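Local coordinates for CD8 alpha antigen (Sus scrofa, PDB 5EDX), which probably serves as a T-cell co-receptor, forming a homodimer of immunoglobulin V-set domains that engages MHC class I molecules, at residues 31-35 and 76-80; 88-93 and 106-112. Residues are numbered along the deposited sequence.

Interaction 1. Residues 31-35 and 76-80; sequences TSCSW and NFYLI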
ATOM      1  N   THR A  31      -7.677 -17.253  -4.247  1.00 17.15           N
ATOM      2  CA  THR A  31      -7.498 -15.835  -4.556  1.00 12.12           C
ATOM      3  C   THR A  31      -8.149 -14.940  -3.507  1.00 20.30           C
ATOM      4  O   THR A  31      -9.306 -15.126  -3.139  1.00 15.87           O
ATOM      5  CB  THR A  31      -8.053 -15.490  -5.953  1.00 15.45           C
ATOM      6  OG1 THR A  31      -7.318 -16.226  -6.940  1.00 14.52           O
ATOM      7  CG2 THR A  31      -7.919 -14.003  -6.245  1.00 14.23           C
ATOM      8  N   SER A  32      -7.393 -13.964  -3.028  1.00 19.97           N
ATOM      9  CA  SER A  32      -7.903 -13.046  -2.028  1.00 19.14           C
ATOM     10  C   SER A  32      -7.546 -11.646  -2.460  1.00 23.43           C
ATOM     11  O   SER A  32      -6.702 -11.452  -3.333  1.00 24.44           O
ATOM     12  CB  SER A  32      -7.276 -13.349  -0.669  1.00 21.92           C
ATOM     13  OG  SER A  32      -5.888 -13.054  -0.685  1.00 31.97           O
ATOM     14  N   CYS A  33      -8.190 -10.665  -1.847  1.00 16.45           N
ATOM     15  CA  CYS A  33      -7.948  -9.283  -2.196  1.00 18.30           C
ATOM     16  C   CYS A  33      -8.228  -8.397  -0.989  1.00 16.71           C
ATOM     17  O   CYS A  33      -9.175  -8.635  -0.243  1.00 16.25           O
ATOM     18  CB  CYS A  33      -8.854  -8.891  -3.359  1.00 25.82           C
ATOM     19  SG  CYS A  33      -8.421  -7.339  -4.151  1.00 40.91           S
ATOM     20  N   SER A  34      -7.388  -7.390  -0.783  1.00 14.10           N
ATOM     21  CA  SER A  34      -7.608  -6.433   0.291  1.00  9.48           C
ATOM     22  C   SER A  34      -7.931  -5.076  -0.305  1.00 12.33           C
ATOM     23  O   SER A  34      -7.258  -4.628  -1.226  1.00 14.78           O
ATOM     24  CB  SER A  34      -6.364  -6.319   1.168  1.00 10.17           C
ATOM     25  OG  SER A  34      -6.115  -7.534   1.844  1.00 13.29           O
ATOM     26  N   TRP A  35      -8.965  -4.431   0.214  1.00  8.42           N
ATOM     27  CA  TRP A  35      -9.272  -3.061  -0.176  1.00  6.97           C
ATOM     28  C   TRP A  35      -8.485  -2.091   0.702  1.00  7.25           C
ATOM     29  O   TRP A  35      -8.501  -2.202   1.924  1.00 11.23           O
ATOM     30  CB  TRP A  35     -10.770  -2.786  -0.045  1.00  9.73           C
ATOM     31  CG  TRP A  35     -11.587  -3.316  -1.182  1.00  6.07           C
ATOM     32  CD1 TRP A  35     -12.364  -4.441  -1.182  1.00 10.21           C
ATOM     33  CD2 TRP A  35     -11.699  -2.746  -2.489  1.00  9.63           C
ATOM     34  NE1 TRP A  35     -12.960  -4.602  -2.415  1.00  8.86           N
ATOM     35  CE2 TRP A  35     -12.571  -3.572  -3.232  1.00  9.12           C
ATOM     36  CE3 TRP A  35     -11.155  -1.614  -3.104  1.00 10.55           C
ATOM     37  CZ2 TRP A  35     -12.905  -3.298  -4.554  1.00  9.69           C
ATOM     38  CZ3 TRP A  35     -11.490  -1.341  -4.413  1.00 12.88           C
ATOM     39  CH2 TRP A  35     -12.355  -2.182  -5.129  1.00 11.26           C
ATOM     40  N   ASN A  76     -14.428 -11.394  -8.921  1.00 14.83           N
ATOM     41  CA  ASN A  76     -14.658  -9.962  -8.728  1.00 12.95           C
ATOM     42  C   ASN A  76     -14.751  -9.576  -7.260  1.00 13.96           C
ATOM     43  O   ASN A  76     -15.430 -10.236  -6.478  1.00 13.40           O
ATOM     44  CB  ASN A  76     -15.941  -9.535  -9.429  1.00 16.63           C
ATOM     45  CG  ASN A  76     -15.864  -9.700 -10.924  1.00 21.12           C
ATOM     46  OD1 ASN A  76     -15.023  -9.090 -11.581  1.00 18.82           O
ATOM     47  ND2 ASN A  76     -16.748 -10.526 -11.477  1.00 25.47           N
ATOM     48  N   PHE A  77     -14.075  -8.489  -6.900  1.00 11.05           N
ATOM     49  CA  PHE A  77     -14.151  -7.940  -5.554  1.00 10.89           C
ATOM     50  C   PHE A  77     -14.788  -6.556  -5.617  1.00 10.70           C
ATOM     51  O   PHE A  77     -14.493  -5.769  -6.513  1.00 11.77           O
ATOM     52  CB  PHE A  77     -12.756  -7.873  -4.927  1.00 10.50           C
ATOM     53  CG  PHE A  77     -12.093  -9.216  -4.792  1.00 13.61           C
ATOM     54  CD1 PHE A  77     -11.368  -9.757  -5.844  1.00 13.45           C
ATOM     55  CD2 PHE A  77     -12.221  -9.949  -3.622  1.00 12.31           C
ATOM     56  CE1 PHE A  77     -10.768 -11.008  -5.723  1.00 16.88           C
ATOM     57  CE2 PHE A  77     -11.626 -11.183  -3.486  1.00 13.51           C
ATOM     58  CZ  PHE A  77     -10.897 -11.722  -4.540  1.00 12.27           C
ATOM     59  N   TYR A  78     -15.676  -6.267  -4.674  1.00 10.42           N
ATOM     60  CA  TYR A  78     -16.416  -5.017  -4.698  1.00  9.11           C
ATOM     61  C   TYR A  78     -16.272  -4.268  -3.390  1.00  8.71           C
ATOM     62  O   TYR A  78     -16.147  -4.879  -2.330  1.00 10.15           O
ATOM     63  CB  TYR A  78     -17.901  -5.283  -4.950  1.00 11.62           C
ATOM     64  CG  TYR A  78     -18.182  -5.921  -6.286  1.00 13.53           C
ATOM     65  CD1 TYR A  78     -18.419  -5.145  -7.410  1.00 15.12           C
ATOM     66  CD2 TYR A  78     -18.206  -7.301  -6.422  1.00 14.05           C
ATOM     67  CE1 TYR A  78     -18.678  -5.731  -8.646  1.00 17.48           C
ATOM     68  CE2 TYR A  78     -18.465  -7.897  -7.653  1.00 15.70           C
ATOM     69  CZ  TYR A  78     -18.701  -7.105  -8.756  1.00 19.05           C
ATOM     70  OH  TYR A  78     -18.954  -7.695  -9.979  1.00 18.39           O
ATOM     71  N   LEU A  79     -16.299  -2.942  -3.484  1.00 11.01           N
ATOM     72  CA  LEU A  79     -16.371  -2.078  -2.312  1.00  9.36           C
ATOM     73  C   LEU A  79     -17.563  -1.164  -2.515  1.00 11.40           C
ATOM     74  O   LEU A  79     -17.743  -0.603  -3.594  1.00 12.72           O
ATOM     75  CB  LEU A  79     -15.104  -1.233  -2.188  1.00  8.28           C
ATOM     76  CG  LEU A  79     -14.972  -0.446  -0.884  1.00  9.98           C
ATOM     77  CD1 LEU A  79     -14.627  -1.379   0.263  1.00 11.98           C
ATOM     78  CD2 LEU A  79     -13.923   0.645  -1.014  1.00 10.68           C
ATOM     79  N   ILE A  80     -18.383  -1.013  -1.482  1.00  8.79           N
ATOM     80  CA  ILE A  80     -19.551  -0.159  -1.594  1.00  9.40           C
ATOM     81  C   ILE A  80     -19.472   0.956  -0.565  1.00  8.73           C
ATOM     82  O   ILE A  80     -19.378   0.698   0.628  1.00 10.76           O
ATOM     83  CB  ILE A  80     -20.854  -0.944  -1.382  1.00 10.24           C
ATOM     84  CG1 ILE A  80     -21.038  -1.994  -2.487  1.00 12.27           C
ATOM     85  CG2 ILE A  80     -22.041   0.011  -1.368  1.00 13.41           C
ATOM     86  CD1 ILE A  80     -20.383  -3.313  -2.186  1.00 19.89           C
TER
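Strands 33-35 and 76-80 run almost parallel, their axes 17° apart, but 8.6 Å separates them at closest approach. The nearest CA pairs tell the same story: Cys-33 CA to Phe-77 CA is 7.2 Å and Trp-35 CA to Leu-79 CA is 7.5 Å. That is too wide for backbone pairing, because the two strands belong to different sheets and face each other across the interior of a beta sandwich. Side chains fill the gap. Alternate residues point inward: Thr-31, Cys-33 and Trp-35 from segment 31-35, Phe-77 and Leu-79 from strand 76-80.

The Phe-77 ring lies flat beneath Cys-33, whose CB sits 3.4 Å from the ring centroid, nearly on the normal, in a CH-pi contact. Cys-33 SG is over the same face, 4.4 Å from the centroid, giving a sulfur-aromatic contact. At the far end of the ring, Phe-77 CZ reaches Thr-31 CG2 at 4.1 Å. One step along, the roles swap: Leu-79 CB lies over the six-membered ring of Trp-35, 3.7 Å from its centroid, and the indole edge meets backbone, with Trp-35 CZ2 3.5 Å from Phe-77 O.

This is the hydrophobic centre of the immunoglobulin V-set fold, where a core tryptophan packs beside the intersheet disulfide. Here that bond is Cys-22–Cys-94; Cys-33 touches both of its residues, and Trp-35 touches Cys-94. Strand 18-24 flanks 76-81 in one sheet, with 68-73 on its other side, while strands 47-52 and 90-98 flank 33-38 in the opposing sheet.

Interaction 2. Residues 88-93 and 106-112; sequences DQGYYF and NFMSVFL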
ATOM      1  N   ASP A  88     -15.109  10.488   2.790  1.00 12.95           N
ATOM      2  CA  ASP A  88     -14.928   9.291   1.955  1.00 12.27           C
ATOM      3  C   ASP A  88     -14.187   9.621   0.656  1.00 13.39           C
ATOM      4  O   ASP A  88     -13.797   8.723  -0.090  1.00 10.79           O
ATOM      5  CB  ASP A  88     -16.273   8.630   1.614  1.00 10.77           C
ATOM      6  CG  ASP A  88     -16.869   7.857   2.782  1.00 14.25           C
ATOM      7  OD1 ASP A  88     -18.114   7.742   2.840  1.00 13.58           O
ATOM      8  OD2 ASP A  88     -16.103   7.362   3.632  1.00 14.44           O
ATOM      9  N   GLN A  89     -14.000  10.906   0.367  1.00 11.23           N
ATOM     10  CA  GLN A  89     -13.233  11.273  -0.817  1.00 10.54           C
ATOM     11  C   GLN A  89     -11.798  10.770  -0.728  1.00  9.23           C
ATOM     12  O   GLN A  89     -11.173  10.828   0.328  1.00  9.74           O
ATOM     13  CB  GLN A  89     -13.209  12.783  -0.991  1.00 11.20           C
ATOM     14  CG  GLN A  89     -14.552  13.396  -1.265  1.00 12.86           C
ATOM     15  CD  GLN A  89     -14.456  14.901  -1.303  1.00 14.16           C
ATOM     16  OE1 GLN A  89     -14.455  15.561  -0.263  1.00 21.51           O
ATOM     17  NE2 GLN A  89     -14.344  15.453  -2.499  1.00  9.00           N
ATOM     18  N   GLY A  90     -11.265  10.301  -1.850  1.00 11.13           N
ATOM     19  CA  GLY A  90      -9.895   9.826  -1.870  1.00 10.87           C
ATOM     20  C   GLY A  90      -9.665   8.722  -2.880  1.00  9.67           C
ATOM     21  O   GLY A  90     -10.376   8.614  -3.881  1.00  9.78           O
ATOM     22  N   TYR A  91      -8.667   7.892  -2.603  1.00  9.85           N
ATOM     23  CA  TYR A  91      -8.205   6.884  -3.549  1.00  9.00           C
ATOM     24  C   TYR A  91      -8.418   5.489  -2.992  1.00  8.73           C
ATOM     25  O   TYR A  91      -7.968   5.175  -1.892  1.00 10.78           O
ATOM     26  CB  TYR A  91      -6.721   7.103  -3.827  1.00  9.28           C
ATOM     27  CG  TYR A  91      -6.428   8.519  -4.236  1.00  9.22           C
ATOM     28  CD1 TYR A  91      -6.754   8.968  -5.504  1.00 12.32           C
ATOM     29  CD2 TYR A  91      -5.844   9.418  -3.344  1.00  9.52           C
ATOM     30  CE1 TYR A  91      -6.504  10.273  -5.885  1.00 14.01           C
ATOM     31  CE2 TYR A  91      -5.585  10.732  -3.726  1.00 11.81           C
ATOM     32  CZ  TYR A  91      -5.921  11.142  -4.998  1.00 13.43           C
ATOM     33  OH  TYR A  91      -5.679  12.440  -5.399  1.00 17.08           O
ATOM     34  N   TYR A  92      -9.119   4.657  -3.751  1.00  7.67           N
ATOM     35  CA  TYR A  92      -9.387   3.292  -3.327  1.00  8.69           C
ATOM     36  C   TYR A  92      -8.678   2.332  -4.268  1.00  8.49           C
ATOM     37  O   TYR A  92      -8.613   2.575  -5.475  1.00 10.24           O
ATOM     38  CB  TYR A  92     -10.895   3.030  -3.316  1.00  7.21           C
ATOM     39  CG  TYR A  92     -11.627   3.876  -2.294  1.00  8.23           C
ATOM     40  CD1 TYR A  92     -11.983   5.195  -2.575  1.00  9.69           C
ATOM     41  CD2 TYR A  92     -11.943   3.363  -1.047  1.00 10.34           C
ATOM     42  CE1 TYR A  92     -12.642   5.977  -1.628  1.00 10.35           C
ATOM     43  CE2 TYR A  92     -12.608   4.136  -0.095  1.00  7.22           C
ATOM     44  CZ  TYR A  92     -12.955   5.437  -0.396  1.00 12.14           C
ATOM     45  OH  TYR A  92     -13.612   6.196   0.545  1.00 11.67           O
ATOM     46  N   PHE A  93      -8.138   1.247  -3.722  1.00  7.24           N
ATOM     47  CA  PHE A  93      -7.389   0.309  -4.551  1.00  8.84           C
ATOM     48  C   PHE A  93      -7.256  -1.043  -3.878  1.00 10.42           C
ATOM     49  O   PHE A  93      -7.454  -1.164  -2.671  1.00 10.40           O
ATOM     50  CB  PHE A  93      -6.018   0.888  -4.961  1.00  8.14           C
ATOM     51  CG  PHE A  93      -5.119   1.264  -3.806  1.00  7.91           C
ATOM     52  CD1 PHE A  93      -5.415   2.354  -2.992  1.00 11.10           C
ATOM     53  CD2 PHE A  93      -3.944   0.560  -3.572  1.00  8.07           C
ATOM     54  CE1 PHE A  93      -4.567   2.709  -1.945  1.00 11.28           C
ATOM     55  CE2 PHE A  93      -3.088   0.911  -2.528  1.00  8.98           C
ATOM     56  CZ  PHE A  93      -3.403   1.990  -1.715  1.00 10.09           C
ATOM     57  N   ASN A 106      -4.610  -0.181  -9.979  1.00 12.61           N
ATOM     58  CA  ASN A 106      -4.663   1.263 -10.176  1.00 12.62           C
ATOM     59  C   ASN A 106      -5.623   1.891  -9.178  1.00 11.45           C
ATOM     60  O   ASN A 106      -6.564   1.238  -8.714  1.00 10.80           O
ATOM     61  CB  ASN A 106      -5.139   1.596 -11.591  1.00 14.54           C
ATOM     62  CG  ASN A 106      -4.123   1.224 -12.650  1.00 22.54           C
ATOM     63  OD1 ASN A 106      -2.991   0.856 -12.338  1.00 18.64           O
ATOM     64  ND2 ASN A 106      -4.521   1.325 -13.912  1.00 24.32           N
ATOM     65  N   PHE A 107      -5.379   3.156  -8.858  1.00 10.15           N
ATOM     66  CA  PHE A 107      -6.276   3.935  -8.013  1.00 11.29           C
ATOM     67  C   PHE A 107      -7.630   4.135  -8.684  1.00 14.08           C
ATOM     68  O   PHE A 107      -7.710   4.402  -9.884  1.00 14.45           O
ATOM     69  CB  PHE A 107      -5.669   5.318  -7.747  1.00  9.61           C
ATOM     70  CG  PHE A 107      -4.689   5.356  -6.606  1.00 10.07           C
ATOM     71  CD1 PHE A 107      -4.293   4.197  -5.962  1.00 11.22           C
ATOM     72  CD2 PHE A 107      -4.168   6.572  -6.173  1.00 12.49           C
ATOM     73  CE1 PHE A 107      -3.395   4.245  -4.912  1.00 11.01           C
ATOM     74  CE2 PHE A 107      -3.272   6.625  -5.123  1.00 10.97           C
ATOM     75  CZ  PHE A 107      -2.888   5.468  -4.488  1.00 13.68           C
ATOM     76  N   MET A 108      -8.693   4.011  -7.901  1.00  8.73           N
ATOM     77  CA  MET A 108     -10.002   4.502  -8.302  1.00 11.17           C
ATOM     78  C   MET A 108     -10.253   5.735  -7.442  1.00 14.93           C
ATOM     79  O   MET A 108     -10.391   5.630  -6.227  1.00 10.64           O
ATOM     80  CB  MET A 108     -11.069   3.432  -8.072  1.00 10.05           C
ATOM     81  CG  MET A 108     -11.043   2.311  -9.126  1.00 14.05           C
ATOM     82  SD  MET A 108     -11.691   0.713  -8.582  1.00 14.79           S
ATOM     83  CE  MET A 108     -10.361   0.159  -7.527  1.00 18.02           C
ATOM     84  N   SER A 109     -10.271   6.905  -8.068  0.51 13.60           N
ATOM     85  CA  SER A 109     -10.475   8.139  -7.324  0.51 14.33           C
ATOM     86  C   SER A 109     -11.962   8.419  -7.201  0.51 13.71           C
ATOM     87  O   SER A 109     -12.721   8.258  -8.157  0.51 16.42           O
ATOM     88  CB  SER A 109      -9.755   9.318  -7.989  0.51 17.09           C
ATOM     89  OG  SER A 109     -10.338   9.630  -9.238  0.51 18.64           O
ATOM     90  N   VAL A 110     -12.382   8.814  -6.007  1.00 11.69           N
ATOM     91  CA  VAL A 110     -13.768   9.178  -5.780  1.00 11.62           C
ATOM     92  C   VAL A 110     -13.791  10.539  -5.093  1.00 12.67           C
ATOM     93  O   VAL A 110     -13.289  10.683  -3.982  1.00  9.79           O
ATOM     94  CB  VAL A 110     -14.490   8.141  -4.905  1.00 11.63           C
ATOM     95  CG1 VAL A 110     -15.978   8.405  -4.916  1.00 12.34           C
ATOM     96  CG2 VAL A 110     -14.189   6.723  -5.402  1.00 14.03           C
ATOM     97  N   PHE A 111     -14.351  11.537  -5.772  1.00 11.42           N
ATOM     98  CA  PHE A 111     -14.367  12.904  -5.251  1.00 12.61           C
ATOM     99  C   PHE A 111     -15.722  13.570  -5.480  1.00 15.20           C
ATOM    100  O   PHE A 111     -16.446  13.223  -6.412  1.00 17.34           O
ATOM    101  CB  PHE A 111     -13.263  13.750  -5.909  1.00 12.46           C
ATOM    102  CG  PHE A 111     -11.882  13.469  -5.379  1.00 12.83           C
ATOM    103  CD1 PHE A 111     -11.395  14.159  -4.283  1.00 13.49           C
ATOM    104  CD2 PHE A 111     -11.078  12.502  -5.965  1.00 15.16           C
ATOM    105  CE1 PHE A 111     -10.132  13.904  -3.780  1.00 15.65           C
ATOM    106  CE2 PHE A 111      -9.813  12.240  -5.470  1.00 13.42           C
ATOM    107  CZ  PHE A 111      -9.337  12.941  -4.377  1.00 14.57           C
ATOM    108  N   LEU A 112     -16.058  14.511  -4.603  1.00 12.62           N
ATOM    109  CA  LEU A 112     -17.212  15.381  -4.776  1.00 17.32           C
ATOM    110  C   LEU A 112     -17.028  16.227  -6.036  1.00 24.18           C
ATOM    111  O   LEU A 112     -15.898  16.503  -6.451  1.00 19.99           O
ATOM    112  CB  LEU A 112     -17.327  16.311  -3.567  1.00 15.48           C
ATOM    113  CG  LEU A 112     -18.355  16.182  -2.433  1.00 28.42           C
ATOM    114  CD1 LEU A 112     -18.969  14.805  -2.298  1.00 23.05           C
ATOM    115  CD2 LEU A 112     -17.744  16.649  -1.102  1.00 21.31           C
TER
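Gln-89, Phe-107 and Tyr-91 bury the most surface where these two hairpin strands pair antiparallel. Gln-89, just before the strand, brings its CA to 3.2 Å from Val-110 O in a CA-H...O contact, and its side chain extends alongside Phe-111 and Leu-112. Tyr-91 pairs with Ser-109 at a non-hydrogen-bonded site; its CB lies over the Phe-107 face, 3.8 Å from the centroid, and the edge of Phe-111 meets its ring in an offset edge-to-face contact. Phe-107 CE1 also touches Phe-93 CD1 at 3.4 Å, completing a four-ring cluster.

Beneath the rings, Gly-90 and Val-110, then Tyr-92 and Met-108, exchange paired backbone hydrogen bonds of 2.8-3.0 Å between N and O. Tyr-92 OH donates to Asp-88 O at 2.6 Å, the tyrosine corner familiar from V-set domains. Backbone hydrogen bonds thus hold the strands together, while Tyr-91, Phe-93 and Phe-107 give Ala-43, Pro-46 and Ser-44 of the second subunit a largely apolar surface, and Asn-106 hydrogen-bonds its Lys-45.

Overall arrangement
Both contacts are largely buried, but they do different jobs in the same sandwich. Interaction 1 bridges the two sheets mainly through side chains, some resting on the other strand's backbone, whereas interaction 2 joins neighbouring strands within one sheet and relies on backbone hydrogen bonds. Strands 33-38 and 90-98 are adjacent in that sheet, so the contacts merge in the interior: Leu-79 CD2 lies 3.4 Å from Tyr-92 CD2, and Trp-35 CZ3 is 3.6 Å from Met-108 CE. The centre of interaction 1 is about 6 Å from the chain centre, that of interaction 2 about 9 Å. Tyr-91, Phe-93 and Phe-107 meet the second subunit, whereas Tyr-92, like Trp-35 and Phe-77, serves the core.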